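Local coordinates for PilO protein (Pseudomonas aeruginosa, PDB 5UVR) that pairs with PilN in the inner membrane as the foundation of the PilM/PilN/PilO/PilP complex needed to assemble type IV pili, this piece being its core region, at residues Leu17-Ile22 and Ile38-Val43. Sequence-based numbering, arbitrary orientation.
Sequences LEFEEI and IQISVV
The carbonyl oxygen of Ser41 accepts two successive backbone N-H groups, from Glu20 N at 2.9 Å and, over a longer bond, from Glu21 N at 3.3 Å. Both donors reach it from the same face of the carbonyl plane. Two residues of 18-22 stand opposite one of 38-43, and the extra residue shifts the antiparallel register by one. Ser41 N returns a bond to Glu21 O, and beyond the bulge Glu18 N meets Val43 O in a nearly straight bond of 2.8 Å (178° at the hydrogen).

With CG1 of Val42 at chi1 58°, its CG2 stands anti to the backbone N and lies over one face of the Phe19 ring, 4.2 Å from the centroid and displaced toward the rim. The same methyl presses tightly on Leu17 CB at 3.4 Å, while Ile40 CD1 sits at the ring edge. Further along the strands, Ile22 CG2 and Ile38 CG2 touch side by side at 3.9 Å; Leu17 and Ile40 continue onto Phe52 of helix 46-57.

From the bulge, the Glu20 side chain, extended beyond CG, crosses Val43 obliquely, bringing Glu20 OE2 to 3.5 Å from Val43 CG2, while Glu20 OE1 is salt-bridged to Arg82. Ser41 OG bonds to Ser84 OG in strand 81-86. Glu20 and Glu21 facing Ser41 make a classic beta bulge, here in the pairing of strand 18-24 with strand 33-44 in the antiparallel sheet of PilO's modified ferredoxin fold.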
loop_
_atom_site.group_PDB
_atom_site.type_symbol
_atom_site.label_atom_id
_atom_site.label_comp_id
_atom_site.label_asym_id
_atom_site.label_seq_id
_atom_site.Cartn_x
_atom_site.Cartn_y
_atom_site.Cartn_z
ATOM N N LEU A 17 -9.516 -9.523 2.872
ATOM C CA LEU A 17 -8.589 -9.540 1.756
ATOM C C LEU A 17 -7.579 -10.666 1.888
ATOM O O LEU A 17 -7.170 -11.039 2.988
ATOM C CB LEU A 17 -7.838 -8.213 1.651
ATOM C CG LEU A 17 -8.731 -7.011 1.406
ATOM C CD1 LEU A 17 -7.864 -5.761 1.311
ATOM C CD2 LEU A 17 -9.526 -7.218 0.142
ATOM N N GLU A 18 -7.162 -11.179 0.736
ATOM C CA GLU A 18 -6.126 -12.199 0.631
ATOM C C GLU A 18 -4.884 -11.518 0.074
ATOM O O GLU A 18 -4.804 -11.243 -1.127
ATOM C CB GLU A 18 -6.579 -13.345 -0.267
ATOM C CG GLU A 18 -7.904 -13.986 0.142
ATOM C CD GLU A 18 -7.763 -14.924 1.330
ATOM O OE1 GLU A 18 -6.615 -15.210 1.737
ATOM O OE2 GLU A 18 -8.801 -15.380 1.855
ATOM N N PHE A 19 -3.915 -11.240 0.940
ATOM C CA PHE A 19 -2.647 -10.715 0.453
ATOM C C PHE A 19 -1.939 -11.771 -0.375
ATOM O O PHE A 19 -1.906 -12.952 -0.007
ATOM C CB PHE A 19 -1.775 -10.259 1.614
ATOM C CG PHE A 19 -2.229 -8.969 2.214
ATOM C CD1 PHE A 19 -1.817 -7.760 1.670
ATOM C CD2 PHE A 19 -3.099 -8.956 3.286
ATOM C CE1 PHE A 19 -2.245 -6.565 2.208
ATOM C CE2 PHE A 19 -3.533 -7.757 3.834
ATOM C CZ PHE A 19 -3.101 -6.559 3.289
ATOM N N GLU A 20 -1.436 -11.355 -1.531
ATOM C CA GLU A 20 -0.612 -12.209 -2.368
ATOM C C GLU A 20 0.856 -11.848 -2.257
ATOM O O GLU A 20 1.698 -12.735 -2.140
ATOM C CB GLU A 20 -1.040 -12.124 -3.836
ATOM C CG GLU A 20 -2.364 -12.765 -4.163
ATOM C CD GLU A 20 -2.608 -12.829 -5.660
ATOM O OE1 GLU A 20 -2.044 -11.973 -6.384
ATOM O OE2 GLU A 20 -3.350 -13.730 -6.105
ATOM N N GLU A 21 1.187 -10.557 -2.256
ATOM C CA GLU A 21 2.586 -10.172 -2.208
ATOM C C GLU A 21 2.734 -8.843 -1.493
ATOM O O GLU A 21 1.975 -7.906 -1.751
ATOM C CB GLU A 21 3.171 -10.087 -3.618
ATOM C CG GLU A 21 4.642 -9.734 -3.655
ATOM C CD GLU A 21 5.353 -10.405 -4.811
ATOM O OE1 GLU A 21 4.865 -11.464 -5.270
ATOM O OE2 GLU A 21 6.391 -9.875 -5.263
ATOM N N ILE A 22 3.709 -8.771 -0.592
ATOM C CA ILE A 22 4.116 -7.526 0.042
ATOM C C ILE A 22 5.616 -7.407 -0.172
ATOM O O ILE A 22 6.373 -8.287 0.244
ATOM C CB ILE A 22 3.786 -7.489 1.542
ATOM C CG1 ILE A 22 2.294 -7.743 1.776
ATOM C CG2 ILE A 22 4.205 -6.148 2.136
ATOM C CD1 ILE A 22 1.907 -7.818 3.236
ATOM N N ILE A 38 6.422 0.591 -0.634
ATOM C CA ILE A 38 5.968 -0.782 -0.422
ATOM C C ILE A 38 5.006 -1.146 -1.545
ATOM O O ILE A 38 4.000 -0.459 -1.751
ATOM C CB ILE A 38 5.280 -0.976 0.941
ATOM C CG1 ILE A 38 6.188 -0.534 2.093
ATOM C CG2 ILE A 38 4.878 -2.455 1.121
ATOM C CD1 ILE A 38 5.559 -0.727 3.475
ATOM N N GLN A 39 5.300 -2.241 -2.245
ATOM C CA GLN A 39 4.476 -2.724 -3.344
ATOM C C GLN A 39 3.578 -3.835 -2.819
ATOM O O GLN A 39 4.056 -4.758 -2.153
ATOM C CB GLN A 39 5.361 -3.228 -4.485
ATOM C CG GLN A 39 4.625 -3.849 -5.643
ATOM C CD GLN A 39 3.853 -2.829 -6.453
ATOM O OE1 GLN A 39 4.402 -1.808 -6.868
ATOM N NE2 GLN A 39 2.572 -3.104 -6.689
ATOM N N ILE A 40 2.274 -3.741 -3.069
ATOM C CA ILE A 40 1.372 -4.753 -2.533
ATOM C C ILE A 40 0.408 -5.240 -3.606
ATOM O O ILE A 40 -0.073 -4.466 -4.443
ATOM C CB ILE A 40 0.602 -4.263 -1.286
ATOM C CG1 ILE A 40 -0.638 -3.472 -1.662
ATOM C CG2 ILE A 40 1.490 -3.462 -0.354
ATOM C CD1 ILE A 40 -1.501 -3.138 -0.476
ATOM N N SER A 41 0.149 -6.547 -3.585
ATOM C CA SER A 41 -0.863 -7.182 -4.414
ATOM C C SER A 41 -1.840 -7.876 -3.484
ATOM O O SER A 41 -1.427 -8.620 -2.590
ATOM C CB SER A 41 -0.253 -8.200 -5.379
ATOM O OG SER A 41 0.439 -7.555 -6.432
ATOM N N VAL A 42 -3.128 -7.632 -3.675
ATOM C CA VAL A 42 -4.112 -8.158 -2.743
ATOM C C VAL A 42 -5.382 -8.490 -3.512
ATOM O O VAL A 42 -5.687 -7.865 -4.533
ATOM C CB VAL A 42 -4.328 -7.154 -1.592
ATOM C CG1 VAL A 42 -4.789 -5.808 -2.137
ATOM C CG2 VAL A 42 -5.281 -7.692 -0.567
ATOM N N VAL A 43 -6.097 -9.516 -3.049
ATOM C CA VAL A 43 -7.276 -10.049 -3.730
ATOM C C VAL A 43 -8.490 -9.928 -2.819
ATOM O O VAL A 43 -8.419 -10.259 -1.630
ATOM C CB VAL A 43 -7.060 -11.513 -4.156
ATOM C CG1 VAL A 43 -8.373 -12.135 -4.621
ATOM C CG2 VAL A 43 -6.026 -11.599 -5.254
#